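Local structure of 1,4-dihydroxy-2-naphthoyl-CoA hydrolase (Prochlorococcus marinus, 2HX5) at residues R12-G17 with D84-E89; Q101-F106 with H115-H120. The protein probably hydrolyses 1,4-dihydroxy-2-naphthoyl-CoA to 1,4-dihydroxy-2-naphthoate and CoA, a step of phylloquinone (vitamin K1) biosynthesis. All blocks are in the same frame, centred on the assembly; numbering follows the deposited sequence.

Contact 1 of 2, residues R12-G17 with D84-E89; sequences RVVRFG and DALAME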
# COMPACT_ATOMS: atom_id res chain seq x y z
N ARG A 12 -14.26 7.30 -8.76
CA ARG A 12 -13.92 6.14 -7.93
C ARG A 12 -14.59 6.20 -6.58
O ARG A 12 -15.02 7.23 -6.07
CB ARG A 12 -12.42 5.97 -7.77
CG ARG A 12 -11.76 6.95 -6.81
CD ARG A 12 -10.25 6.69 -6.70
NE ARG A 12 -9.88 5.39 -6.15
CZ ARG A 12 -8.99 4.51 -6.69
NH1 ARG A 12 -8.36 4.67 -7.84
NH2 ARG A 12 -8.73 3.43 -5.99
N VAL A 13 -14.65 5.02 -5.98
CA VAL A 13 -15.27 4.84 -4.68
C VAL A 13 -14.15 4.49 -3.69
O VAL A 13 -13.28 3.62 -3.94
CB VAL A 13 -16.34 3.71 -4.67
CG1 VAL A 13 -17.02 3.62 -3.32
CG2 VAL A 13 -17.34 3.93 -5.86
N VAL A 14 -14.17 5.21 -2.57
CA VAL A 14 -13.22 5.03 -1.47
C VAL A 14 -13.50 3.65 -0.81
O VAL A 14 -14.63 3.34 -0.48
CB VAL A 14 -13.33 6.17 -0.42
CG1 VAL A 14 -12.32 5.97 0.69
CG2 VAL A 14 -13.19 7.57 -1.10
N ARG A 15 -12.47 2.82 -0.63
CA ARG A 15 -12.65 1.49 -0.07
C ARG A 15 -12.08 1.42 1.35
O ARG A 15 -11.32 2.32 1.78
CB ARG A 15 -12.00 0.46 -0.98
CG ARG A 15 -12.64 0.41 -2.38
CD ARG A 15 -14.08 0.05 -2.37
NE ARG A 15 -14.70 -0.05 -3.72
CZ ARG A 15 -16.00 0.01 -3.94
NH1 ARG A 15 -16.90 0.08 -2.98
NH2 ARG A 15 -16.45 -0.08 -5.17
N PHE A 16 -12.50 0.40 2.07
CA PHE A 16 -12.27 0.30 3.51
C PHE A 16 -10.75 0.34 3.82
O PHE A 16 -10.30 1.02 4.76
CB PHE A 16 -12.89 -0.97 4.04
CG PHE A 16 -12.81 -1.10 5.48
CD1 PHE A 16 -13.43 -0.16 6.30
CD2 PHE A 16 -12.19 -2.16 6.04
CE1 PHE A 16 -13.36 -0.30 7.66
CE2 PHE A 16 -12.17 -2.31 7.44
CZ PHE A 16 -12.74 -1.39 8.19
N GLY A 17 -9.94 -0.39 3.06
CA GLY A 17 -8.48 -0.44 3.24
C GLY A 17 -7.77 0.86 2.97
O GLY A 17 -6.57 0.98 3.30
N ASP A 84 -17.37 6.78 0.02
CA ASP A 84 -17.55 8.03 -0.74
C ASP A 84 -17.34 7.78 -2.22
O ASP A 84 -16.39 7.10 -2.60
CB ASP A 84 -16.62 9.13 -0.29
CG ASP A 84 -17.04 9.84 1.00
OD1 ASP A 84 -18.18 9.68 1.49
OD2 ASP A 84 -16.20 10.58 1.54
N ALA A 85 -18.26 8.32 -3.05
CA ALA A 85 -18.12 8.34 -4.48
C ALA A 85 -17.40 9.65 -4.79
O ALA A 85 -17.93 10.74 -4.51
CB ALA A 85 -19.51 8.33 -5.15
N LEU A 86 -16.21 9.56 -5.37
CA LEU A 86 -15.45 10.74 -5.70
C LEU A 86 -15.45 10.99 -7.21
O LEU A 86 -15.16 10.07 -8.01
CB LEU A 86 -14.00 10.62 -5.23
CG LEU A 86 -13.79 10.36 -3.75
CD1 LEU A 86 -12.26 10.22 -3.53
CD2 LEU A 86 -14.40 11.41 -2.86
N ALA A 87 -15.73 12.22 -7.59
CA ALA A 87 -15.68 12.68 -8.97
C ALA A 87 -14.29 13.28 -9.14
O ALA A 87 -13.91 14.15 -8.34
CB ALA A 87 -16.79 13.70 -9.18
N MSE A 88 -13.50 12.77 -10.06
CA MSE A 88 -12.13 13.21 -10.28
C MSE A 88 -12.04 13.96 -11.59
O MSE A 88 -12.48 13.48 -12.61
CB MSE A 88 -11.21 12.02 -10.33
CG MSE A 88 -11.17 11.24 -8.98
SE MSE A 88 -9.95 9.76 -9.00
CE MSE A 88 -10.98 8.55 -10.19
N GLU A 89 -11.52 15.17 -11.56
CA GLU A 89 -11.31 15.92 -12.78
C GLU A 89 -9.83 16.15 -12.98
O GLU A 89 -9.14 16.65 -12.09
CB GLU A 89 -12.01 17.26 -12.71
CG GLU A 89 -11.71 18.09 -13.96
CD GLU A 89 -12.75 19.17 -14.27
OE1 GLU A 89 -13.69 19.39 -13.44
OE2 GLU A 89 -12.60 19.76 -15.38
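The last residues of strand 9-13 lie antiparallel against the start of strand 85-96, and three backbone bonds join them. R12 and L86 form a hydrogen-bonded pair: L86 N reaches R12 O at 2.7 Å, nearly along the C=O axis, while R12 N gives the return bond to L86 O at 3.0 Å. Beyond the end of strand 9-13, V14 N still donates to D84 O at 2.9 Å, so the ladder outlasts the strand by one rung. Between these lies the non-hydrogen-bonded pair V13 and A85, where V13 CA also points its hydrogen at D84 O.

R12 turns its side chain to the face that carries L86. Its CG sits in the crowded position between backbone N and carbonyl carbon (chi1 75°), which lays the chain obliquely across selenomethionine M88. R12 CB meets the methyl CE of M88 at 3.8 Å; CG touches both CE and SE; R12 CD is nearest M88 SE, also at 3.8 Å. A bend at chi3 (-63°) then turns NE and the guanidinium off M88, toward helix 29-45, where NH1 makes a salt bridge to E36 and the cation meets W33 in a cation-pi contact. Aliphatic stem and charged tip thus serve different neighbours. Next to it, V14 CG2, anti to its carbonyl carbon, touches L86 CD1 at 3.7 Å, and W33 packs on both residues.

D84 is buried, and its OD2 accepts from H81 N and forms a salt bridge with R57 of the second subunit. The arrangement is that of the outermost strand, within this chain, of the antiparallel sheet of a hotdog fold, its inner face set against the long central helix.

Contact 2 of 2, residues Q101-F106 with H115-H120; sequences QVHFEF and HALIRH
This is the antiparallel ladder of the beta hairpin formed by strands 99-108 and 111-124, inside the five-stranded sheet. Four backbone bonds hold it, two around each hydrogen-bonded pair: V102 with I118 and F104 with A116, the shortest being F104 N to A116 O at 2.8 Å.

On the face bearing Q101, H103 and E105, Q101 and R119 run side by side. Q101 CG takes the crowded position (chi1 62°) and the rest of the chain is extended, bringing OE1 to the edge of the R119 guanidinium, in its plane. R119 NE approaches Q101 OE1 at 2.9 Å, nearly along the C=O axis, and NH2 adds a longer, more bent bond at 3.3 Å, so one acceptor is gripped side-on by two donors. An alanine in place of Q101 would remove that acceptor and would probably leave the R119 guanidinium less firmly oriented. Farther along, the H103 and H115 rings are near parallel, planes at 25°, but slid apart so that they barely overlap.

On the opposite face, the side chains of V102, F104, A116 and I118 form an apolar patch. F104 CE1 meets I118 CG1 at 3.8 Å, V102 CG1 lies over one face of the F104 ring toward its rim, and helix 29-45 packs on F104 and A116. A hairpin of inner strands laid against one long helix, here 29-45, is characteristic of the hotdog fold.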
# COMPACT_ATOMS: atom_id res chain seq x y z
N GLN A 101 2.67 18.29 -16.35
CA GLN A 101 2.06 18.02 -15.04
C GLN A 101 0.57 17.80 -15.23
O GLN A 101 0.00 18.11 -16.27
CB GLN A 101 2.41 19.12 -14.06
CG GLN A 101 1.95 20.45 -14.40
CD GLN A 101 2.52 21.53 -13.49
OE1 GLN A 101 3.58 21.38 -12.82
NE2 GLN A 101 1.79 22.60 -13.42
N VAL A 102 -0.02 17.14 -14.23
CA VAL A 102 -1.43 16.87 -14.15
C VAL A 102 -1.93 17.36 -12.82
O VAL A 102 -1.37 17.00 -11.80
CB VAL A 102 -1.79 15.38 -14.36
CG1 VAL A 102 -3.27 15.22 -14.45
CG2 VAL A 102 -1.04 14.80 -15.61
N HIS A 103 -3.01 18.13 -12.87
CA HIS A 103 -3.74 18.57 -11.69
C HIS A 103 -4.97 17.67 -11.54
O HIS A 103 -5.66 17.35 -12.54
CB HIS A 103 -4.14 20.04 -11.82
CG HIS A 103 -4.84 20.60 -10.63
ND1 HIS A 103 -6.21 20.57 -10.53
CD2 HIS A 103 -4.37 21.28 -9.54
CE1 HIS A 103 -6.57 21.20 -9.42
NE2 HIS A 103 -5.47 21.64 -8.80
N PHE A 104 -5.27 17.26 -10.30
CA PHE A 104 -6.34 16.36 -10.00
C PHE A 104 -7.22 17.05 -8.98
O PHE A 104 -6.75 17.43 -7.90
CB PHE A 104 -5.78 15.09 -9.37
CG PHE A 104 -4.76 14.36 -10.22
CD1 PHE A 104 -3.43 14.70 -10.23
CD2 PHE A 104 -5.18 13.32 -11.05
CE1 PHE A 104 -2.51 14.02 -11.01
CE2 PHE A 104 -4.27 12.65 -11.80
CZ PHE A 104 -2.92 13.00 -11.78
N GLU A 105 -8.52 17.16 -9.26
CA GLU A 105 -9.46 17.72 -8.29
C GLU A 105 -10.46 16.61 -7.88
O GLU A 105 -11.03 15.96 -8.77
CB GLU A 105 -10.20 18.87 -8.95
CG GLU A 105 -11.20 19.51 -8.14
CD GLU A 105 -11.94 20.60 -8.94
OE1 GLU A 105 -11.28 21.47 -9.51
OE2 GLU A 105 -13.18 20.53 -9.01
N PHE A 106 -10.65 16.40 -6.58
CA PHE A 106 -11.53 15.35 -6.07
C PHE A 106 -12.73 15.99 -5.44
O PHE A 106 -12.56 16.82 -4.51
CB PHE A 106 -10.82 14.56 -4.98
CG PHE A 106 -9.67 13.75 -5.48
CD1 PHE A 106 -8.45 14.35 -5.67
CD2 PHE A 106 -9.79 12.37 -5.73
CE1 PHE A 106 -7.38 13.62 -6.15
CE2 PHE A 106 -8.71 11.62 -6.17
CZ PHE A 106 -7.49 12.25 -6.40
N HIS A 115 -7.15 18.27 -3.65
CA HIS A 115 -6.62 18.40 -4.98
C HIS A 115 -5.12 18.12 -4.93
O HIS A 115 -4.52 18.21 -3.85
CB HIS A 115 -6.90 19.76 -5.60
CG HIS A 115 -6.43 20.93 -4.80
ND1 HIS A 115 -5.13 21.37 -4.84
CD2 HIS A 115 -7.10 21.77 -3.98
CE1 HIS A 115 -5.03 22.46 -4.08
NE2 HIS A 115 -6.20 22.70 -3.54
N ALA A 116 -4.54 17.75 -6.06
CA ALA A 116 -3.15 17.33 -6.11
C ALA A 116 -2.56 17.72 -7.44
O ALA A 116 -3.26 17.97 -8.42
CB ALA A 116 -3.03 15.84 -5.93
N LEU A 117 -1.24 17.71 -7.50
CA LEU A 117 -0.50 18.07 -8.71
C LEU A 117 0.68 17.11 -8.79
O LEU A 117 1.38 16.90 -7.79
CB LEU A 117 0.01 19.51 -8.60
CG LEU A 117 0.77 20.02 -9.79
CD1 LEU A 117 -0.20 20.40 -10.94
CD2 LEU A 117 1.55 21.35 -9.44
N ILE A 118 0.93 16.50 -9.95
CA ILE A 118 2.02 15.58 -10.19
C ILE A 118 2.76 16.06 -11.41
O ILE A 118 2.14 16.26 -12.46
CB ILE A 118 1.53 14.14 -10.40
CG1 ILE A 118 0.83 13.61 -9.15
CG2 ILE A 118 2.74 13.21 -10.71
CD1 ILE A 118 0.36 12.14 -9.25
N ARG A 119 4.07 16.27 -11.31
CA ARG A 119 4.93 16.69 -12.42
C ARG A 119 5.90 15.63 -12.83
O ARG A 119 6.58 15.06 -11.99
CB ARG A 119 5.69 17.96 -12.00
CG ARG A 119 6.49 18.61 -13.10
CD ARG A 119 7.23 19.89 -12.60
NE ARG A 119 6.30 20.81 -11.97
CZ ARG A 119 6.47 21.42 -10.78
NH1 ARG A 119 7.62 21.35 -10.08
NH2 ARG A 119 5.49 22.13 -10.27
N HIS A 120 5.96 15.37 -14.15
CA HIS A 120 6.79 14.35 -14.75
C HIS A 120 7.84 14.93 -15.66
O HIS A 120 7.57 15.94 -16.33
CB HIS A 120 5.92 13.44 -15.64
CG HIS A 120 4.82 12.69 -14.94
ND1 HIS A 120 4.88 11.34 -14.68
CD2 HIS A 120 3.59 13.12 -14.52
CE1 HIS A 120 3.75 10.98 -14.06
NE2 HIS A 120 2.94 12.03 -14.00

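Contacts 1 and 2 belong to one sheet, their centres about 16 Å apart, and are linked by the pairing of strand 85-96 of contact 1 with strand 99-108 of contact 2. E89 O and E105 N lie 2.9 Å apart, a probable hydrogen bond between the two. On the face turned to helix 29-45, M88 SE rests against F106 CE2 at 3.6 Å and L86 CD1 packs on F106 CD2, so one hydrophobic layer beneath the helix spans both. Contact 1 is the nearer to the predicted active site: the side chain of V14 is about 10 Å from that of D20, and the side chain of V13 is about 5 Å from a bound 2-ethoxyethanol, probably from the crystallisation liquor. Contact 2 lies away from these sites.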